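Local coordinates for putative nucleotide sugar epimerase/ dehydratase (Bordetella bronchiseptica, PDB 2Q1S), which binds NADH in a Rossmann fold and probably acts as a nucleotide-sugar epimerase or dehydratase in lipopolysaccharide O-antigen biosynthesis, at residues Lys50-Glu54 with Leu55-Gln59; Ala94-Gln97 with Asp98-Tyr102. All blocks are in the same frame, centred on the assembly; numbering follows the deposited sequence. Where two conformers were deposited one is given.

Contact 1 closes the end of helix 43-54 and contact 2 the loop that follows helix 90-95; each turn delivers the chain into a parallel strand, 59-63 and 102-105 respectively, on the two sides of strand 34-38. Their centres are about 18 Å apart, and the side chains of Q59 and E99 touch in one of two conformers of Q59, with OE1 to OE1 at 3.9 Å. N34 joins them, its side chain bonding to N58 of the first and to E99 O of the second. Neither reaches the cofactor: the side chain of L52 is about 13 Å from the bound NADH and that of L96 about 11 Å, although the side chain of L96 is about 5 Å from that of I87, which binds NADH.

Contact 1: Lys50-Glu54 with Leu55-Gln59; sequences KRLLE and LGVNQ
L55 folds back against R51 as helix 43-54 ends. Followed from its CB, the L55 side chain first lies over the backbone of the last turn, with CB near the carbonyl oxygens of R51 and L52. L55 CG then passes 3.3 Å from R51 O, and CD1 lies a little farther from the same oxygen. The other methyl, CD2, reaches the guanidinium and rests over one face, offset toward its rim, 3.7 Å from R51 CZ. R51 can offer that face because its chain leaves the helix with CG anti to the backbone N (chi1 179°) and bends at chi2. From here R51 NH1 makes a salt bridge to E54 OE1 at 3.0 Å, one helical turn on, while R51 NE bonds to N268 OD1 on helix 263-276; the two polar bonds and the methyl together limit the rotation of the guanidinium.

On the buried side, V57 turns its branches back to the helix. Its CG1 lies 4.0 Å from L52 CB, its CG2 packs against the L52 carbonyl, and V57 and L52 both pack on V35 of strand 34-38.

The backbone finishes the turn. L55 N to R51 O, at 2.9 Å, is the last ordinary helical bond. G56 N then bonds to L53 O at 2.9 Å and V57 N to L52 O at 3.2 Å, the latter almost straight (175°); with the positive phi of G56, which favours glycine, these two make a Schellman motif. It ends the first helix of this Rossmann fold and carries the chain through a beta-alpha-beta crossover into strand 59-63.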
ATOM      1  N   LYS A  50       8.819 -20.469 -20.576  1.00 45.27           N
ATOM      2  CA  LYS A  50       9.625 -21.126 -21.628  1.00 44.80           C
ATOM      3  C   LYS A  50      10.974 -21.552 -21.052  1.00 44.57           C
ATOM      4  O   LYS A  50      11.441 -22.674 -21.299  1.00 43.96           O
ATOM      5  CB  LYS A  50       9.858 -20.186 -22.822  1.00 44.42           C
ATOM      6  CG  LYS A  50      10.677 -20.777 -23.977  1.00 47.73           C
ATOM      7  N   ARG A  51      11.604 -20.661 -20.290  1.00 43.91           N
ATOM      8  CA  ARG A  51      12.926 -20.955 -19.757  1.00 42.84           C
ATOM      9  C   ARG A  51      12.870 -22.041 -18.665  1.00 43.95           C
ATOM     10  O   ARG A  51      13.729 -22.960 -18.625  1.00 44.15           O
ATOM     11  CB  ARG A  51      13.589 -19.662 -19.298  1.00 43.74           C
ATOM     12  CG  ARG A  51      14.961 -19.816 -18.696  1.00 41.48           C
ATOM     13  CD  ARG A  51      15.986 -20.406 -19.690  1.00 41.61           C
ATOM     14  NE  ARG A  51      17.323 -20.381 -19.107  1.00 43.53           N
ATOM     15  CZ  ARG A  51      18.284 -21.242 -19.403  1.00 46.22           C
ATOM     16  NH1 ARG A  51      18.060 -22.189 -20.308  1.00 47.12           N
ATOM     17  NH2 ARG A  51      19.469 -21.149 -18.798  1.00 47.15           N
ATOM     18  N   LEU A  52      11.805 -22.012 -17.846  1.00 44.79           N
ATOM     19  CA  LEU A  52      11.601 -23.042 -16.813  1.00 44.62           C
ATOM     20  C   LEU A  52      11.427 -24.436 -17.436  1.00 44.12           C
ATOM     21  O   LEU A  52      12.005 -25.417 -16.958  1.00 44.56           O
ATOM     22  CB  LEU A  52      10.385 -22.723 -15.946  1.00 44.17           C
ATOM     23  CG  LEU A  52      10.513 -21.544 -14.952  1.00 43.87           C
ATOM     24  CD1 LEU A  52       9.129 -21.164 -14.415  1.00 45.03           C
ATOM     25  CD2 LEU A  52      11.459 -21.858 -13.846  1.00 44.77           C
ATOM     26  N   LEU A  53      10.619 -24.527 -18.482  1.00 44.69           N
ATOM     27  CA  LEU A  53      10.504 -25.787 -19.235  1.00 44.60           C
ATOM     28  C   LEU A  53      11.858 -26.251 -19.808  1.00 44.77           C
ATOM     29  O   LEU A  53      12.191 -27.452 -19.725  1.00 43.92           O
ATOM     30  CB  LEU A  53       9.444 -25.661 -20.337  1.00 44.89           C
ATOM     31  CG  LEU A  53       8.014 -25.359 -19.876  1.00 46.75           C
ATOM     32  CD1 LEU A  53       7.114 -24.958 -21.061  1.00 47.01           C
ATOM     33  CD2 LEU A  53       7.394 -26.501 -19.071  1.00 46.15           C
ATOM     34  N   GLU A  54      12.653 -25.320 -20.354  1.00 44.52           N
ATOM     35  CA  GLU A  54      14.016 -25.667 -20.842  1.00 44.77           C
ATOM     36  C   GLU A  54      14.900 -26.250 -19.737  1.00 44.13           C
ATOM     37  O   GLU A  54      15.735 -27.140 -19.988  1.00 43.36           O
ATOM     38  CB  GLU A  54      14.740 -24.441 -21.368  1.00 45.66           C
ATOM     39  CG  GLU A  54      14.358 -23.984 -22.745  1.00 50.85           C
ATOM     40  CD  GLU A  54      14.972 -22.631 -23.089  1.00 55.85           C
ATOM     41  OE1 GLU A  54      16.041 -22.276 -22.509  1.00 54.99           O
ATOM     42  OE2 GLU A  54      14.381 -21.934 -23.951  1.00 59.56           O
ATOM     43  N   LEU A  55      14.738 -25.715 -18.525  1.00 43.54           N
ATOM     44  CA  LEU A  55      15.510 -26.180 -17.377  1.00 43.76           C
ATOM     45  C   LEU A  55      14.952 -27.471 -16.787  1.00 43.24           C
ATOM     46  O   LEU A  55      15.513 -28.000 -15.827  1.00 44.74           O
ATOM     47  CB  LEU A  55      15.577 -25.078 -16.299  1.00 43.60           C
ATOM     48  CG  LEU A  55      16.327 -23.811 -16.709  1.00 45.51           C
ATOM     49  CD1 LEU A  55      16.271 -22.784 -15.576  1.00 47.00           C
ATOM     50  CD2 LEU A  55      17.760 -24.110 -17.100  1.00 46.45           C
ATOM     51  N   GLY A  56      13.848 -27.962 -17.344  1.00 43.07           N
ATOM     52  CA  GLY A  56      13.299 -29.267 -16.944  1.00 43.66           C
ATOM     53  C   GLY A  56      12.504 -29.289 -15.643  1.00 43.37           C
ATOM     54  O   GLY A  56      12.519 -30.284 -14.904  1.00 43.06           O
ATOM     55  N   VAL A  57      11.788 -28.210 -15.354  1.00 43.91           N
ATOM     56  CA  VAL A  57      10.854 -28.277 -14.244  1.00 43.78           C
ATOM     57  C   VAL A  57       9.826 -29.390 -14.474  1.00 43.15           C
ATOM     58  O   VAL A  57       9.485 -29.761 -15.623  1.00 43.97           O
ATOM     59  CB  VAL A  57      10.103 -26.937 -14.021  1.00 43.96           C
ATOM     60  CG1 VAL A  57      11.090 -25.864 -13.620  1.00 44.42           C
ATOM     61  CG2 VAL A  57       9.314 -26.560 -15.253  1.00 44.82           C
ATOM     62  N   ASN A  58       9.317 -29.910 -13.372  1.00 41.87           N
ATOM     63  CA  ASN A  58       8.290 -30.929 -13.408  1.00 40.40           C
ATOM     64  C   ASN A  58       6.909 -30.408 -13.773  1.00 39.41           C
ATOM     65  O   ASN A  58       6.193 -31.025 -14.523  1.00 40.43           O
ATOM     66  CB  ASN A  58       8.257 -31.655 -12.062  1.00 41.04           C
ATOM     67  CG  ASN A  58       7.220 -32.748 -12.025  1.00 43.04           C
ATOM     68  OD1 ASN A  58       7.244 -33.690 -12.848  1.00 42.75           O
ATOM     69  ND2 ASN A  58       6.300 -32.648 -11.074  1.00 44.54           N
ATOM     70  N   GLN A  59       6.517 -29.264 -13.219  1.00 35.74           N
ATOM     71  CA  GLN A  59       5.193 -28.718 -13.475  0.50 35.01           C
ATOM     72  C   GLN A  59       5.273 -27.205 -13.390  1.00 34.65           C
ATOM     73  O   GLN A  59       6.003 -26.682 -12.549  1.00 33.88           O
ATOM     74  CB  GLN A  59       4.183 -29.232 -12.443  0.50 34.58           C
ATOM     75  CG  GLN A  59       3.782 -30.722 -12.567  0.50 35.52           C
ATOM     76  CD  GLN A  59       2.768 -31.159 -11.517  0.50 36.07           C
ATOM     77  OE1 GLN A  59       2.448 -30.411 -10.591  0.50 40.33           O
ATOM     78  NE2 GLN A  59       2.259 -32.376 -11.660  0.50 39.19           N
TER

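Contact 2: Ala94-Gln97 with Asp98-Tyr102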
ATOM      1  N   ALA A  94      -8.268 -20.898  -2.102  1.00 39.38           N
ATOM      2  CA  ALA A  94      -8.504 -21.957  -1.119  1.00 40.33           C
ATOM      3  C   ALA A  94      -8.150 -23.337  -1.700  1.00 40.48           C
ATOM      4  O   ALA A  94      -7.809 -24.257  -0.937  1.00 42.36           O
ATOM      5  CB  ALA A  94      -9.936 -21.935  -0.642  1.00 39.76           C
ATOM      6  N   SER A  95      -8.213 -23.451  -3.031  1.00 40.23           N
ATOM      7  CA  SER A  95      -7.912 -24.698  -3.741  1.00 40.87           C
ATOM      8  C   SER A  95      -6.428 -24.998  -3.813  1.00 40.20           C
ATOM      9  O   SER A  95      -6.070 -26.157  -4.055  1.00 41.15           O
ATOM     10  CB  SER A  95      -8.509 -24.729  -5.172  1.00 41.14           C
ATOM     11  OG  SER A  95      -7.679 -24.033  -6.104  1.00 42.36           O
ATOM     12  N   LEU A  96      -5.579 -23.982  -3.664  1.00 40.05           N
ATOM     13  CA  LEU A  96      -4.140 -24.177  -3.798  1.00 40.27           C
ATOM     14  C   LEU A  96      -3.629 -25.133  -2.726  1.00 41.05           C
ATOM     15  O   LEU A  96      -4.046 -25.074  -1.561  1.00 42.26           O
ATOM     16  CB  LEU A  96      -3.393 -22.846  -3.714  1.00 39.25           C
ATOM     17  CG  LEU A  96      -3.674 -21.859  -4.858  1.00 40.61           C
ATOM     18  CD1 LEU A  96      -2.807 -20.610  -4.691  1.00 41.11           C
ATOM     19  CD2 LEU A  96      -3.414 -22.494  -6.217  1.00 40.57           C
ATOM     20  N   GLN A  97      -2.714 -26.010  -3.143  1.00 40.06           N
ATOM     21  CA  GLN A  97      -2.127 -27.029  -2.272  0.70 39.61           C
ATOM     22  C   GLN A  97      -0.656 -26.682  -2.044  1.00 38.97           C
ATOM     23  O   GLN A  97      -0.059 -26.010  -2.865  1.00 38.36           O
ATOM     24  CB  GLN A  97      -2.242 -28.405  -2.927  0.70 39.52           C
ATOM     25  CG  GLN A  97      -3.696 -28.910  -3.114  0.70 40.52           C
ATOM     26  CD  GLN A  97      -4.476 -28.831  -1.818  0.70 44.57           C
ATOM     27  OE1 GLN A  97      -4.190 -29.568  -0.864  0.70 46.57           O
ATOM     28  NE2 GLN A  97      -5.455 -27.925  -1.763  0.70 45.01           N
ATOM     29  N   ASP A  98      -0.073 -27.186  -0.943  1.00 38.26           N
ATOM     30  CA  ASP A  98       1.343 -26.964  -0.604  1.00 37.30           C
ATOM     31  C   ASP A  98       2.181 -27.947  -1.462  1.00 37.13           C
ATOM     32  O   ASP A  98       2.834 -28.867  -0.955  1.00 36.56           O
ATOM     33  CB  ASP A  98       1.517 -27.209   0.893  1.00 37.04           C
ATOM     34  CG  ASP A  98       2.888 -26.824   1.432  1.00 34.43           C
ATOM     35  OD1 ASP A  98       3.755 -26.292   0.702  1.00 38.19           O
ATOM     36  OD2 ASP A  98       3.090 -27.037   2.646  1.00 37.04           O
ATOM     37  N   GLU A  99       2.133 -27.727  -2.777  1.00 36.77           N
ATOM     38  CA  GLU A  99       2.802 -28.589  -3.755  1.00 37.21           C
ATOM     39  C   GLU A  99       3.818 -27.846  -4.622  1.00 37.14           C
ATOM     40  O   GLU A  99       4.268 -28.365  -5.640  1.00 37.57           O
ATOM     41  CB  GLU A  99       1.739 -29.268  -4.650  1.00 36.99           C
ATOM     42  CG  GLU A  99       1.051 -28.297  -5.607  1.00 39.42           C
ATOM     43  CD  GLU A  99       0.057 -28.960  -6.556  1.00 41.29           C
ATOM     44  OE1 GLU A  99       0.455 -29.872  -7.319  1.00 49.09           O
ATOM     45  OE2 GLU A  99      -1.129 -28.580  -6.527  1.00 46.26           O
ATOM     46  N   TYR A 100       4.173 -26.626  -4.220  1.00 35.79           N
ATOM     47  CA  TYR A 100       5.070 -25.792  -5.003  1.00 35.25           C
ATOM     48  C   TYR A 100       6.398 -25.587  -4.326  1.00 34.69           C
ATOM     49  O   TYR A 100       6.483 -25.301  -3.118  1.00 35.74           O
ATOM     50  CB  TYR A 100       4.458 -24.401  -5.245  1.00 35.70           C
ATOM     51  CG  TYR A 100       3.076 -24.486  -5.860  1.00 35.88           C
ATOM     52  CD1 TYR A 100       2.906 -24.686  -7.256  1.00 36.36           C
ATOM     53  CD2 TYR A 100       1.928 -24.373  -5.062  1.00 36.70           C
ATOM     54  CE1 TYR A 100       1.617 -24.825  -7.832  1.00 36.39           C
ATOM     55  CE2 TYR A 100       0.643 -24.477  -5.643  1.00 37.46           C
ATOM     56  CZ  TYR A 100       0.507 -24.691  -7.008  1.00 38.24           C
ATOM     57  OH  TYR A 100      -0.781 -24.777  -7.514  1.00 40.96           O
ATOM     58  N   ASP A 101       7.452 -25.739  -5.100  1.00 33.74           N
ATOM     59  CA  ASP A 101       8.788 -25.420  -4.662  1.00 33.81           C
ATOM     60  C   ASP A 101       9.101 -23.937  -4.828  1.00 34.61           C
ATOM     61  O   ASP A 101       9.837 -23.365  -4.026  1.00 34.46           O
ATOM     62  CB  ASP A 101       9.792 -26.278  -5.432  1.00 32.98           C
ATOM     63  CG  ASP A 101       9.531 -27.741  -5.240  1.00 33.79           C
ATOM     64  OD1 ASP A 101       9.629 -28.210  -4.097  1.00 33.33           O
ATOM     65  OD2 ASP A 101       9.175 -28.396  -6.237  1.00 33.65           O
ATOM     66  N   TYR A 102       8.589 -23.359  -5.903  1.00 34.36           N
ATOM     67  CA  TYR A 102       8.845 -21.944  -6.239  1.00 34.52           C
ATOM     68  C   TYR A 102       7.609 -21.304  -6.721  1.00 35.21           C
ATOM     69  O   TYR A 102       6.774 -21.925  -7.391  1.00 35.07           O
ATOM     70  CB  TYR A 102       9.956 -21.811  -7.297  1.00 35.18           C
ATOM     71  CG  TYR A 102      11.274 -22.342  -6.814  1.00 32.70           C
ATOM     72  CD1 TYR A 102      12.090 -21.575  -5.976  1.00 36.97           C
ATOM     73  CD2 TYR A 102      11.710 -23.647  -7.134  1.00 35.61           C
ATOM     74  CE1 TYR A 102      13.284 -22.044  -5.479  1.00 35.30           C
ATOM     75  CE2 TYR A 102      12.912 -24.150  -6.641  1.00 35.99           C
ATOM     76  CZ  TYR A 102      13.740 -23.346  -5.813  1.00 35.00           C
ATOM     77  OH  TYR A 102      14.937 -23.829  -5.312  1.00 35.63           O
TER
HETATM   78  O   HOH W   1      -2.434 -26.306  -5.965  1.00 34.98           O
HETATM   79  O   HOH W   2      -1.670 -28.647   1.021  1.00 44.78           O
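One water draws three groups of the turn together: it accepts from Q97 N at 2.9 Å, donates to E99 OE2 at 2.7 Å, and is bonded to Y100 OH, also at 2.7 Å. E99 brings its carboxylate there with CG between the backbone N and the carbonyl carbon (chi1 70°) and the chain extended beyond. The same torsion lays E99 CG over the centre of one face of the Y100 ring. Q97 O meets the ring obliquely, 3.2 Å from Y100 CE2, and also accepts a weak bond from E99 N, closing an inverse gamma turn centred on D98. The Y100 hydroxyl, which also bonds to H61, lies 3.7 Å from L96 CD2, the two side chains crossing at about a right angle.

In one of its two conformers the Q97 chain bends at chi2 and doubles back, sending NE2 to S95 O at 3.0 Å in a nearly straight bond, while OE1 makes a long bond to a second water that D98 N shares.

The turn links helix 90-95 to strand 102-105. L96 and Y100 pack on M36 of strand 34-38, L96 also touches H61 of strand 59-63, and the D98 carboxylate bonds to the K141 and R142 amides, between helix 128-137 and strand 145-151.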